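Local atomic coordinates of restriction endonuclease r.bpuji (Bacillus pumilus, PDB entry 2VLA), a protein that binds its cognate DNA sequence through this N-terminal recognition domain, part of a larger protein that probably cleaves DNA as a restriction endonuclease. Residues G74-M79 and N117-L122; D123-K128 and K267-D272; A161-N166 and E182-D187; I141-L146 and I175-V180. All coordinates share one frame; numbering follows the deposited sequence. Where two conformers were deposited one is given.

All four contacts are largely buried, yet they sit at different depths of the recognition domain. Measured from contact centre to chain centre, contact 1 lies nearest, at about 9 Å, and contact 2 at about 16 Å; the two meet through the D120-K128 salt bridge and by packing of F269 and F270 on the 117-122 loop, and both touch DNA. Contacts 3 and 4, with centres about 20 and 18 Å out, share helix 177-189, touch through apolar side chains such as V164 and V180, and stay at least about 11 Å (nearest atoms) from the DNA. Contact 1 mixes a lysine-carbonyl hydrogen bond with methionine packing, contact 2 is aliphatic on aromatic, contact 3 a tyrosine ring packed on isoleucine and hydrogen-bonded to a carboxylate, contact 4 purely apolar across its segments.

Contact 1 of 4, residues G74-M79 and N117-L122; sequences GKLFGM and NGMDKL. With nucleotides of chain B; nucleotides of chain C.
The thioether of M119 lies over the backbone of K75 and L76: SD is 3.7 Å from L76 CA, and CE reaches 3.5 Å from K75 O. Beyond CG the M119 chain is extended, which carries its sulfur and methyl along the end of helix 62-76, while L76 CD1 approaches SD obliquely. K75 reaches the loop from the helix side. Its chain bends at chi2 (-76°) and passes the loop so that NZ donates to G118 O at 2.8 Å, nearly along the C=O axis (166°). A water accepts from the same NZ. The loop 117-122 belongs to the DNA-binding surface of the recognition domain and is shaped by an Asx turn, N117 OD1 accepting from M119 N at 2.8 Å. With the amine gone, as in an alanine here, G118 O is likely to lose its donor, and the DC5 phosphate of chain B, whose OP1 lies 3.4 Å from K75 CE, a nearby positive charge. Further along, K121 N, at the N-cap of helix 122-130, donates almost straight (173°) to OP1 of DC6 of chain B at 3.0 Å. K121 NZ reaches N3 of DA10 of chain C at 2.9 Å, a minor-groove acceptor on the base.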
# COMPACT_ATOMS: atom_id res chain seq x y z
N GLY A 74 -6.02 -11.70 -0.17
CA GLY A 74 -7.28 -10.96 -0.22
C GLY A 74 -7.09 -9.44 -0.18
O GLY A 74 -7.33 -8.73 -1.19
N LYS A 75 -6.68 -8.91 0.96
CA LYS A 75 -6.66 -7.46 1.14
C LYS A 75 -5.48 -6.77 0.45
O LYS A 75 -5.67 -5.96 -0.46
CB LYS A 75 -6.70 -7.11 2.61
CG LYS A 75 -7.95 -7.53 3.30
CD LYS A 75 -9.11 -6.62 2.97
CE LYS A 75 -10.35 -6.92 3.83
NZ LYS A 75 -11.39 -5.86 3.72
N LEU A 76 -4.25 -7.09 0.85
CA LEU A 76 -3.13 -6.25 0.44
C LEU A 76 -2.85 -6.39 -1.06
O LEU A 76 -2.53 -5.41 -1.73
CB LEU A 76 -1.88 -6.57 1.25
CG LEU A 76 -0.65 -5.70 0.98
CD1 LEU A 76 -0.92 -4.24 1.32
CD2 LEU A 76 0.57 -6.26 1.79
N PHE A 77 -2.87 -7.62 -1.58
CA PHE A 77 -2.59 -7.82 -3.00
C PHE A 77 -3.84 -7.81 -3.89
O PHE A 77 -3.73 -7.79 -5.10
CB PHE A 77 -1.84 -9.11 -3.25
CG PHE A 77 -0.39 -9.12 -2.74
CD1 PHE A 77 0.18 -8.00 -2.15
CD2 PHE A 77 0.39 -10.27 -2.87
CE1 PHE A 77 1.49 -8.04 -1.69
CE2 PHE A 77 1.69 -10.30 -2.43
CZ PHE A 77 2.24 -9.19 -1.83
N GLY A 78 -5.03 -7.86 -3.29
CA GLY A 78 -6.28 -7.76 -4.06
C GLY A 78 -6.43 -8.85 -5.12
O GLY A 78 -6.75 -8.54 -6.28
N MET A 79 -6.30 -10.11 -4.72
CA MET A 79 -6.20 -11.19 -5.68
C MET A 79 -7.51 -11.96 -5.89
O MET A 79 -7.61 -12.76 -6.82
CB MET A 79 -5.07 -12.15 -5.29
CG MET A 79 -3.71 -11.49 -5.30
SD MET A 79 -2.35 -12.59 -5.00
CE MET A 79 -2.22 -13.32 -6.63
N ASN A 117 -8.76 3.49 3.08
CA ASN A 117 -9.08 2.36 2.26
C ASN A 117 -9.83 1.28 3.03
O ASN A 117 -10.02 1.37 4.26
CB ASN A 117 -7.79 1.80 1.64
CG ASN A 117 -6.81 1.27 2.68
OD1 ASN A 117 -7.17 0.39 3.48
ND2 ASN A 117 -5.60 1.85 2.74
N GLY A 118 -10.25 0.25 2.32
CA GLY A 118 -10.99 -0.85 2.93
C GLY A 118 -10.15 -2.06 3.25
O GLY A 118 -10.69 -3.14 3.49
N MET A 119 -8.84 -1.88 3.32
CA MET A 119 -7.96 -2.96 3.85
C MET A 119 -7.95 -2.97 5.37
O MET A 119 -7.75 -4.03 6.00
CB MET A 119 -6.53 -2.79 3.35
CG MET A 119 -6.41 -2.87 1.90
SD MET A 119 -4.75 -3.07 1.41
CE MET A 119 -4.77 -2.60 -0.23
N ASP A 120 -8.06 -1.78 5.96
CA ASP A 120 -7.94 -1.61 7.39
C ASP A 120 -9.16 -2.15 8.13
O ASP A 120 -10.30 -2.14 7.61
CB ASP A 120 -7.79 -0.11 7.73
CG ASP A 120 -6.55 0.52 7.11
OD1 ASP A 120 -5.57 -0.19 6.83
OD2 ASP A 120 -6.56 1.76 6.93
N LYS A 121 -8.96 -2.42 9.41
CA LYS A 121 -10.03 -2.78 10.33
C LYS A 121 -10.93 -1.54 10.53
O LYS A 121 -10.44 -0.42 10.51
CB LYS A 121 -9.44 -3.25 11.66
CG LYS A 121 -10.44 -3.89 12.62
CD LYS A 121 -9.72 -4.40 13.84
CE LYS A 121 -10.65 -5.03 14.89
NZ LYS A 121 -11.25 -6.31 14.43
N LEU A 122 -12.22 -1.75 10.76
CA LEU A 122 -13.17 -0.62 10.80
C LEU A 122 -12.75 0.50 11.77
O LEU A 122 -12.93 1.67 11.47
CB LEU A 122 -14.57 -1.09 11.15
CG LEU A 122 -15.65 0.01 11.04
CD1 LEU A 122 -15.83 0.43 9.58
CD2 LEU A 122 -16.98 -0.46 11.63
P DC B 5 -8.78 -9.31 6.82
OP1 DC B 5 -9.72 -9.62 5.73
OP2 DC B 5 -7.46 -9.96 6.83
O5' DC B 5 -8.67 -7.71 6.91
C5' DC B 5 -7.44 -7.07 7.16
C4' DC B 5 -7.49 -6.30 8.45
O4' DC B 5 -7.73 -7.22 9.56
C3' DC B 5 -6.22 -5.56 8.80
O3' DC B 5 -6.53 -4.44 9.63
C2' DC B 5 -5.46 -6.68 9.53
C1' DC B 5 -6.59 -7.23 10.40
N1 DC B 5 -6.34 -8.58 10.92
C2 DC B 5 -6.25 -8.80 12.30
O2 DC B 5 -6.45 -7.85 13.08
N3 DC B 5 -5.98 -10.07 12.74
C4 DC B 5 -5.78 -11.05 11.88
N4 DC B 5 -5.52 -12.28 12.36
C5 DC B 5 -5.83 -10.85 10.48
C6 DC B 5 -6.12 -9.61 10.05
P DC B 6 -5.40 -3.40 10.12
OP1 DC B 6 -6.11 -2.11 10.30
OP2 DC B 6 -4.22 -3.53 9.23
O5' DC B 6 -4.89 -4.04 11.52
C5' DC B 6 -5.64 -3.83 12.72
C4' DC B 6 -4.75 -4.04 13.92
O4' DC B 6 -4.45 -5.44 14.05
C3' DC B 6 -3.41 -3.32 13.88
O3' DC B 6 -3.19 -2.74 15.15
C2' DC B 6 -2.39 -4.41 13.53
C1' DC B 6 -3.02 -5.62 14.16
N1 DC B 6 -2.77 -6.91 13.54
C2 DC B 6 -2.35 -8.01 14.32
O2 DC B 6 -2.02 -7.83 15.50
N3 DC B 6 -2.28 -9.22 13.74
C4 DC B 6 -2.57 -9.39 12.46
N4 DC B 6 -2.46 -10.62 11.93
C5 DC B 6 -2.99 -8.29 11.66
C6 DC B 6 -3.10 -7.10 12.25
P DA C 10 -8.36 -3.36 21.57
OP1 DA C 10 -7.89 -1.97 21.54
OP2 DA C 10 -8.85 -3.98 22.82
O5' DA C 10 -9.52 -3.54 20.51
C5' DA C 10 -9.37 -3.07 19.21
C4' DA C 10 -10.49 -3.57 18.32
O4' DA C 10 -10.42 -5.01 18.21
C3' DA C 10 -11.92 -3.25 18.80
O3' DA C 10 -12.72 -2.96 17.69
C2' DA C 10 -12.33 -4.56 19.45
C1' DA C 10 -11.72 -5.53 18.45
N9 DA C 10 -11.59 -6.90 18.90
C8 DA C 10 -11.38 -7.36 20.17
N7 DA C 10 -11.28 -8.65 20.25
C5 DA C 10 -11.37 -9.08 18.94
C6 DA C 10 -11.35 -10.36 18.36
N6 DA C 10 -11.17 -11.48 19.06
N1 DA C 10 -11.49 -10.44 17.02
C2 DA C 10 -11.66 -9.32 16.32
N3 DA C 10 -11.71 -8.06 16.75
C4 DA C 10 -11.57 -8.02 18.09
O HOH W 1 -10.51 -4.74 6.53

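Contact 2 of 4, residues D123-K128 and K267-D272; sequences DKVIEK and KSFFKD. With nucleotides of chain C; nucleotides of chain B.
V125 and F269 approach from opposite directions, each reaching out from its own helix into the space between helix 122-130 and helix 263-278. The backbones stay well apart, V125 CA and F269 CA being 10.2 Å from each other, so side chains alone bridge the gap. CG1 of V125 comes within 3.7 Å of F269 CZ, meeting the ring obliquely, and CG2 lies 3.9 Å from F269 CE2. With CG anti to the backbone N (chi1 176°), F269 directs its outer ring atoms at the valine. F270 approaches the same residue more loosely, its CZ 4.5 Å from V125 CG2. The two phenylalanines also meet each other: F269 CD2 sits 3.7 Å above the centre of the F270 ring, while F270 CE1 lies in plane at the edge of F269. F260 and Y258 add edge-to-face partners to F269. On the DNA-facing part of helix 122-130, K124 lays its CG 3.5 Å from OP1 of DC6 of chain B, and its NZ forms a salt bridge with another DNA phosphate. A leucine at K124 would probably leave that phosphate without its charged mate. Helix 122-130 thus joins two chemistries, an apolar attachment to helix 263-278 that depends on shape and a charged one that probably draws it to the DNA backbone.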
# COMPACT_ATOMS: atom_id res chain seq x y z
N ASP A 123 -12.23 0.15 12.94
CA ASP A 123 -11.87 1.19 13.90
C ASP A 123 -10.75 2.07 13.34
O ASP A 123 -10.74 3.30 13.54
CB ASP A 123 -11.50 0.62 15.29
CG ASP A 123 -10.40 -0.40 15.24
OD1 ASP A 123 -10.32 -1.15 14.26
OD2 ASP A 123 -9.63 -0.48 16.24
N LYS A 124 -9.83 1.45 12.59
CA LYS A 124 -8.74 2.17 11.97
C LYS A 124 -9.26 3.05 10.77
O LYS A 124 -8.79 4.16 10.55
CB LYS A 124 -7.66 1.20 11.51
CG LYS A 124 -7.11 0.33 12.65
CD LYS A 124 -6.28 1.12 13.63
CE LYS A 124 -5.44 0.21 14.50
NZ LYS A 124 -5.18 0.80 15.84
N VAL A 125 -10.21 2.52 10.01
CA VAL A 125 -10.89 3.31 8.97
C VAL A 125 -11.52 4.57 9.55
O VAL A 125 -11.29 5.67 9.07
CB VAL A 125 -12.00 2.48 8.26
CG1 VAL A 125 -12.78 3.38 7.27
CG2 VAL A 125 -11.42 1.26 7.55
N ILE A 126 -12.28 4.41 10.62
CA ILE A 126 -12.94 5.51 11.28
C ILE A 126 -11.92 6.54 11.79
O ILE A 126 -12.14 7.72 11.69
CB ILE A 126 -13.83 4.99 12.45
CG1 ILE A 126 -15.04 4.24 11.87
CG2 ILE A 126 -14.27 6.13 13.36
CD1 ILE A 126 -15.87 3.50 12.90
N GLU A 127 -10.78 6.07 12.30
CA GLU A 127 -9.72 6.98 12.73
C GLU A 127 -9.19 7.82 11.55
O GLU A 127 -9.02 9.03 11.66
CB GLU A 127 -8.57 6.21 13.38
CG GLU A 127 -8.86 5.70 14.79
CD GLU A 127 -7.75 4.82 15.35
OE1 GLU A 127 -6.63 4.86 14.80
OE2 GLU A 127 -8.00 4.10 16.34
N LYS A 128 -8.94 7.17 10.42
CA LYS A 128 -8.36 7.84 9.28
C LYS A 128 -9.36 8.82 8.65
O LYS A 128 -9.01 9.94 8.33
CB LYS A 128 -7.84 6.83 8.26
CG LYS A 128 -6.63 6.08 8.77
CD LYS A 128 -6.12 5.03 7.81
CE LYS A 128 -5.01 4.20 8.48
NZ LYS A 128 -4.49 3.13 7.61
N LYS A 267 -20.94 -2.55 5.42
CA LYS A 267 -20.77 -3.70 4.55
C LYS A 267 -20.45 -3.28 3.13
O LYS A 267 -19.58 -3.88 2.48
CB LYS A 267 -22.02 -4.59 4.58
CG LYS A 267 -22.25 -5.28 5.92
CD LYS A 267 -23.43 -6.23 5.84
N SER A 268 -21.13 -2.24 2.63
CA SER A 268 -20.91 -1.76 1.27
C SER A 268 -19.49 -1.20 1.11
O SER A 268 -18.87 -1.35 0.07
CB SER A 268 -21.92 -0.68 0.93
OG SER A 268 -23.24 -1.22 0.81
N PHE A 269 -19.01 -0.53 2.14
CA PHE A 269 -17.68 0.07 2.11
C PHE A 269 -16.63 -0.96 1.72
O PHE A 269 -15.86 -0.74 0.80
CB PHE A 269 -17.35 0.67 3.46
CG PHE A 269 -15.97 1.23 3.55
CD1 PHE A 269 -15.65 2.41 2.97
CD2 PHE A 269 -14.99 0.54 4.25
CE1 PHE A 269 -14.38 2.94 3.09
CE2 PHE A 269 -13.71 1.05 4.34
CZ PHE A 269 -13.42 2.26 3.76
N PHE A 270 -16.61 -2.08 2.43
CA PHE A 270 -15.58 -3.07 2.19
C PHE A 270 -15.76 -3.78 0.86
O PHE A 270 -14.79 -4.09 0.19
CB PHE A 270 -15.51 -4.05 3.34
CG PHE A 270 -14.99 -3.45 4.60
CD1 PHE A 270 -13.67 -3.06 4.71
CD2 PHE A 270 -15.84 -3.22 5.67
CE1 PHE A 270 -13.20 -2.47 5.85
CE2 PHE A 270 -15.37 -2.65 6.82
CZ PHE A 270 -14.04 -2.29 6.92
N LYS A 271 -17.01 -3.99 0.45
CA LYS A 271 -17.28 -4.63 -0.83
C LYS A 271 -16.89 -3.73 -1.99
O LYS A 271 -16.24 -4.18 -2.95
CB LYS A 271 -18.76 -5.01 -0.94
CG LYS A 271 -19.06 -5.88 -2.14
N ASP A 272 -17.29 -2.46 -1.91
CA ASP A 272 -16.99 -1.50 -2.95
C ASP A 272 -15.48 -1.26 -3.03
O ASP A 272 -14.93 -1.09 -4.12
CB ASP A 272 -17.70 -0.18 -2.69
CG ASP A 272 -19.21 -0.29 -2.73
OD1 ASP A 272 -19.74 -1.26 -3.31
OD2 ASP A 272 -19.87 0.63 -2.22
P DC C 11 -14.10 -2.15 17.77
OP1 DC C 11 -13.78 -0.72 17.79
OP2 DC C 11 -14.95 -2.74 18.83
O5' DC C 11 -14.76 -2.55 16.39
C5' DC C 11 -14.02 -2.47 15.20
C4' DC C 11 -14.29 -3.67 14.33
O4' DC C 11 -13.96 -4.88 15.03
C3' DC C 11 -15.72 -3.85 13.89
O3' DC C 11 -15.69 -4.24 12.55
C2' DC C 11 -16.25 -4.94 14.81
C1' DC C 11 -15.02 -5.80 14.98
N1 DC C 11 -15.02 -6.64 16.20
C2 DC C 11 -14.83 -8.02 16.08
O2 DC C 11 -14.68 -8.50 14.95
N3 DC C 11 -14.81 -8.78 17.20
C4 DC C 11 -14.96 -8.20 18.41
N4 DC C 11 -14.91 -9.01 19.49
C5 DC C 11 -15.14 -6.79 18.55
C6 DC C 11 -15.15 -6.06 17.43
P DC B 6 -5.40 -3.40 10.12
OP1 DC B 6 -6.11 -2.11 10.30
OP2 DC B 6 -4.22 -3.53 9.23
O5' DC B 6 -4.89 -4.04 11.52
C5' DC B 6 -5.64 -3.83 12.72
C4' DC B 6 -4.75 -4.04 13.92
O4' DC B 6 -4.45 -5.44 14.05
C3' DC B 6 -3.41 -3.32 13.88
O3' DC B 6 -3.19 -2.74 15.15
C2' DC B 6 -2.39 -4.41 13.53
C1' DC B 6 -3.02 -5.62 14.16
N1 DC B 6 -2.77 -6.91 13.54
C2 DC B 6 -2.35 -8.01 14.32
O2 DC B 6 -2.02 -7.83 15.50
N3 DC B 6 -2.28 -9.22 13.74
C4 DC B 6 -2.57 -9.39 12.46
N4 DC B 6 -2.46 -10.62 11.93
C5 DC B 6 -2.99 -8.29 11.66
C6 DC B 6 -3.10 -7.10 12.25

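Contact 3 of 4, residues A161-N166 and E182-D187; sequences AYYVLN and EKIIED
An antiparallel helix pair forms this contact, in the helical part of the recognition domain remote from the DNA: helix 161-165 and helix 182-187 run at 164° to each other, with axes 11.5 Å apart at closest approach. That spacing is wide, and the ring of Y163 spans it. I184 packs on one face of the ring, its CG1 3.6 Å from the ring centroid and 8° off the normal, a CH-pi contact almost directly over the centre. The opposite face is taken by Y162, whose CD2 stands 3.7 Å above the ring plane, so the phenol is held between a neighbour on its own helix and an isoleucine from the other. CG of Y163 is anti to its carbonyl carbon, a turn that sends the hydroxyl end toward D187. K183 approaches near the same end, its CG 4.0 Å from Y163 CE1. The carboxylate of D187 is shared: K183 NZ bridges to OD1 at 2.9 Å on the syn side, somewhat out of the carboxylate plane, and also has a long salt bridge to E186. The ammonium of K183 probably helps keep the aspartate ionised and ready to accept from the phenol. The Y163 OH donates to D187 OD2 at 2.6 Å, on the anti lone pair, with OD2 in the plane of the ring at its edge and the carboxylate turned 49° from that plane.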
# COMPACT_ATOMS: atom_id res chain seq x y z
N ALA A 161 9.71 8.96 5.53
CA ALA A 161 8.91 8.58 6.66
C ALA A 161 8.35 9.80 7.40
O ALA A 161 7.16 9.87 7.63
CB ALA A 161 9.74 7.70 7.64
N TYR A 162 9.23 10.71 7.80
CA TYR A 162 8.82 11.80 8.70
C TYR A 162 8.06 12.86 7.95
O TYR A 162 7.06 13.37 8.44
CB TYR A 162 10.06 12.43 9.34
CG TYR A 162 9.72 13.54 10.32
CD1 TYR A 162 9.34 13.26 11.62
CD2 TYR A 162 9.73 14.88 9.91
CE1 TYR A 162 8.99 14.26 12.50
CE2 TYR A 162 9.38 15.90 10.78
CZ TYR A 162 9.02 15.59 12.08
OH TYR A 162 8.69 16.60 12.96
N TYR A 163 8.57 13.22 6.78
CA TYR A 163 8.03 14.38 6.07
C TYR A 163 6.84 14.05 5.18
O TYR A 163 6.06 14.95 4.83
CB TYR A 163 9.11 15.07 5.25
CG TYR A 163 10.21 15.72 6.07
CD1 TYR A 163 10.06 16.99 6.59
CD2 TYR A 163 11.42 15.06 6.30
CE1 TYR A 163 11.06 17.60 7.33
CE2 TYR A 163 12.42 15.66 7.04
CZ TYR A 163 12.25 16.93 7.53
OH TYR A 163 13.27 17.51 8.26
N VAL A 164 6.67 12.78 4.82
CA VAL A 164 5.62 12.36 3.89
C VAL A 164 4.68 11.32 4.50
O VAL A 164 3.54 11.64 4.84
CB VAL A 164 6.21 11.84 2.57
CG1 VAL A 164 5.12 11.36 1.61
CG2 VAL A 164 7.10 12.90 1.94
N LEU A 165 5.17 10.09 4.77
CA LEU A 165 4.25 8.99 5.04
C LEU A 165 3.73 8.94 6.48
O LEU A 165 2.77 8.22 6.77
CB LEU A 165 4.84 7.65 4.64
CG LEU A 165 4.84 7.37 3.14
CD1 LEU A 165 5.59 6.07 2.87
CD2 LEU A 165 3.41 7.29 2.56
N ASN A 166 4.34 9.74 7.37
CA ASN A 166 3.83 9.90 8.73
C ASN A 166 3.43 11.35 9.04
O ASN A 166 3.18 11.68 10.18
CB ASN A 166 4.90 9.48 9.74
CG ASN A 166 4.31 8.80 11.00
OD1 ASN A 166 3.76 7.70 10.92
ND2 ASN A 166 4.43 9.46 12.16
N GLU A 182 11.27 22.01 0.07
CA GLU A 182 11.79 23.25 0.62
C GLU A 182 12.02 23.15 2.14
O GLU A 182 13.03 23.62 2.67
CB GLU A 182 10.87 24.43 0.27
CG GLU A 182 10.94 24.82 -1.22
CD GLU A 182 9.87 25.83 -1.66
OE1 GLU A 182 8.87 26.03 -0.94
OE2 GLU A 182 10.02 26.41 -2.76
N LYS A 183 11.11 22.47 2.83
CA LYS A 183 11.24 22.27 4.27
C LYS A 183 12.45 21.37 4.61
O LYS A 183 13.20 21.65 5.57
CB LYS A 183 9.94 21.68 4.83
CG LYS A 183 9.99 21.31 6.29
CD LYS A 183 10.33 22.48 7.19
CE LYS A 183 10.25 22.09 8.64
NZ LYS A 183 10.90 23.08 9.53
N ILE A 184 12.64 20.31 3.84
CA ILE A 184 13.79 19.43 4.06
C ILE A 184 15.09 20.20 3.86
O ILE A 184 15.99 20.11 4.65
CB ILE A 184 13.74 18.17 3.15
CG1 ILE A 184 12.56 17.27 3.59
CG2 ILE A 184 15.08 17.39 3.20
CD1 ILE A 184 12.30 16.07 2.70
N ILE A 185 15.13 21.03 2.83
CA ILE A 185 16.33 21.81 2.56
C ILE A 185 16.60 22.81 3.71
O ILE A 185 17.74 22.96 4.15
CB ILE A 185 16.21 22.57 1.22
CG1 ILE A 185 16.30 21.57 0.04
CG2 ILE A 185 17.30 23.65 1.11
CD1 ILE A 185 15.97 22.18 -1.33
N GLU A 186 15.56 23.45 4.22
CA GLU A 186 15.73 24.38 5.35
C GLU A 186 16.20 23.64 6.60
O GLU A 186 17.13 24.08 7.28
CB GLU A 186 14.44 25.13 5.65
CG GLU A 186 14.57 26.13 6.79
CD GLU A 186 13.24 26.69 7.25
OE1 GLU A 186 12.72 27.61 6.58
OE2 GLU A 186 12.72 26.22 8.28
N ASP A 187 15.58 22.50 6.88
CA ASP A 187 15.95 21.72 8.04
C ASP A 187 17.41 21.28 7.97
O ASP A 187 18.16 21.40 8.95
CB ASP A 187 15.03 20.51 8.18
CG ASP A 187 13.73 20.83 8.92
OD1 ASP A 187 13.54 22.02 9.32
OD2 ASP A 187 12.89 19.91 9.09

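Contact 4 of 4, residues I141-L146 and I175-V180; sequences ILQVLL and IKPIEV
Apolar packing makes the whole of the direct contact between Q143, V144 and P177. The proline, first residue of helix 177-189, points its ring at helix 137-150, and V144 CA and P177 CA mark the closest backbone approach at 5.0 Å. The aliphatic part of the glutamine does the touching, CG of Q143 lying 3.6 Å from P177 CG; the two side chains cross at about a right angle. CG of Q143 is anti to the backbone N (chi1 -174°), and the chain then bends at chi2, which leaves the methylene against the proline ring. V144 comes in obliquely through one branch: its CG2 sits 3.9 Å from P177 CB. W247, a residue of the polyether pocket, packs on both Q143 and P177, while Y140 and T147 of helix 137-150 extend the proline's surroundings.

A side-chain hydrogen bond lies within 175-180. K176 occupies the N-cap position, and its backbone N donates to E179 OE2 at 2.8 Å in a nearly straight bond (171°) that meets the carboxylate from 41° above its plane. E179 OE1 has a second partner in the terminal amine of M1. I175 and K176 also belong to the pocket seen with bound polyether, probably a molecule of the crystallisation liquor.

No polar pair links the two segments, so their fit rests on the shape of a rigid ring against a methylene and a methyl, while the N-cap residue is held separately by a bond to the helix's own E179, which probably steadies the helix start.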
# COMPACT_ATOMS: atom_id res chain seq x y z
N ILE A 141 4.57 10.17 -3.49
CA ILE A 141 5.99 9.83 -3.23
C ILE A 141 6.82 10.04 -4.50
O ILE A 141 7.89 10.65 -4.47
CB ILE A 141 6.15 8.37 -2.74
CG1 ILE A 141 5.63 8.22 -1.32
CG2 ILE A 141 7.63 7.93 -2.80
CD1 ILE A 141 5.26 6.80 -0.96
N LEU A 142 6.31 9.54 -5.62
CA LEU A 142 7.03 9.67 -6.86
C LEU A 142 7.23 11.17 -7.22
O LEU A 142 8.31 11.56 -7.66
CB LEU A 142 6.27 8.95 -7.97
CG LEU A 142 6.35 7.41 -7.88
CD1 LEU A 142 5.45 6.84 -8.97
CD2 LEU A 142 7.82 6.87 -8.01
N GLN A 143 6.20 12.01 -7.03
CA GLN A 143 6.37 13.41 -7.30
C GLN A 143 7.36 14.09 -6.34
O GLN A 143 8.14 14.94 -6.75
CB GLN A 143 5.03 14.13 -7.27
CG GLN A 143 5.10 15.62 -7.68
CD GLN A 143 5.40 15.81 -9.15
OE1 GLN A 143 5.25 14.90 -9.94
NE2 GLN A 143 5.70 17.04 -9.52
N VAL A 144 7.34 13.71 -5.06
CA VAL A 144 8.32 14.22 -4.11
C VAL A 144 9.76 13.86 -4.58
O VAL A 144 10.66 14.69 -4.56
CB VAL A 144 8.05 13.66 -2.69
CG1 VAL A 144 9.26 13.88 -1.75
CG2 VAL A 144 6.80 14.28 -2.09
N LEU A 145 9.94 12.62 -5.03
CA LEU A 145 11.27 12.18 -5.49
C LEU A 145 11.69 12.93 -6.76
O LEU A 145 12.87 13.31 -6.90
CB LEU A 145 11.27 10.66 -5.72
CG LEU A 145 11.19 9.81 -4.44
CD1 LEU A 145 10.95 8.36 -4.81
CD2 LEU A 145 12.46 9.95 -3.59
N LEU A 146 10.75 13.14 -7.69
CA LEU A 146 11.05 13.92 -8.91
C LEU A 146 11.47 15.33 -8.52
O LEU A 146 12.44 15.87 -9.04
CB LEU A 146 9.85 13.99 -9.85
CG LEU A 146 9.55 12.72 -10.65
CD1 LEU A 146 8.17 12.84 -11.25
CD2 LEU A 146 10.60 12.49 -11.75
N ILE A 175 -0.63 19.53 1.29
CA ILE A 175 0.73 19.99 1.06
C ILE A 175 1.24 19.60 -0.33
O ILE A 175 1.15 18.44 -0.72
CB ILE A 175 1.69 19.33 2.10
CG1 ILE A 175 1.19 19.55 3.54
CG2 ILE A 175 3.11 19.86 1.92
CD1 ILE A 175 1.05 21.04 3.94
N LYS A 176 1.86 20.57 -1.02
CA LYS A 176 2.51 20.31 -2.31
C LYS A 176 3.93 19.72 -2.12
O LYS A 176 4.66 20.11 -1.22
CB LYS A 176 2.59 21.59 -3.13
CG LYS A 176 1.21 22.19 -3.44
CD LYS A 176 1.26 23.14 -4.61
CE LYS A 176 -0.15 23.65 -4.96
NZ LYS A 176 -0.97 22.61 -5.67
N PRO A 177 4.31 18.77 -2.98
CA PRO A 177 5.66 18.22 -2.91
C PRO A 177 6.76 19.25 -2.82
O PRO A 177 7.67 19.09 -2.04
CB PRO A 177 5.74 17.39 -4.18
CG PRO A 177 4.37 16.88 -4.34
CD PRO A 177 3.50 18.08 -4.00
N ILE A 178 6.66 20.37 -3.52
CA ILE A 178 7.71 21.37 -3.41
C ILE A 178 7.81 21.95 -2.00
O ILE A 178 8.90 22.32 -1.54
CB ILE A 178 7.53 22.55 -4.44
CG1 ILE A 178 8.77 23.46 -4.37
CG2 ILE A 178 6.20 23.34 -4.20
CD1 ILE A 178 10.08 22.79 -4.83
N GLU A 179 6.68 22.06 -1.30
CA GLU A 179 6.72 22.48 0.11
C GLU A 179 7.52 21.52 0.99
O GLU A 179 8.19 21.95 1.92
CB GLU A 179 5.33 22.60 0.67
CG GLU A 179 4.53 23.70 0.10
CD GLU A 179 3.13 23.71 0.68
OE1 GLU A 179 2.96 24.18 1.84
OE2 GLU A 179 2.21 23.20 0.01
N VAL A 180 7.39 20.22 0.73
CA VAL A 180 8.11 19.21 1.48
C VAL A 180 9.60 19.38 1.21
O VAL A 180 10.41 19.41 2.14
CB VAL A 180 7.65 17.80 1.07
CG1 VAL A 180 8.53 16.74 1.75
CG2 VAL A 180 6.19 17.59 1.46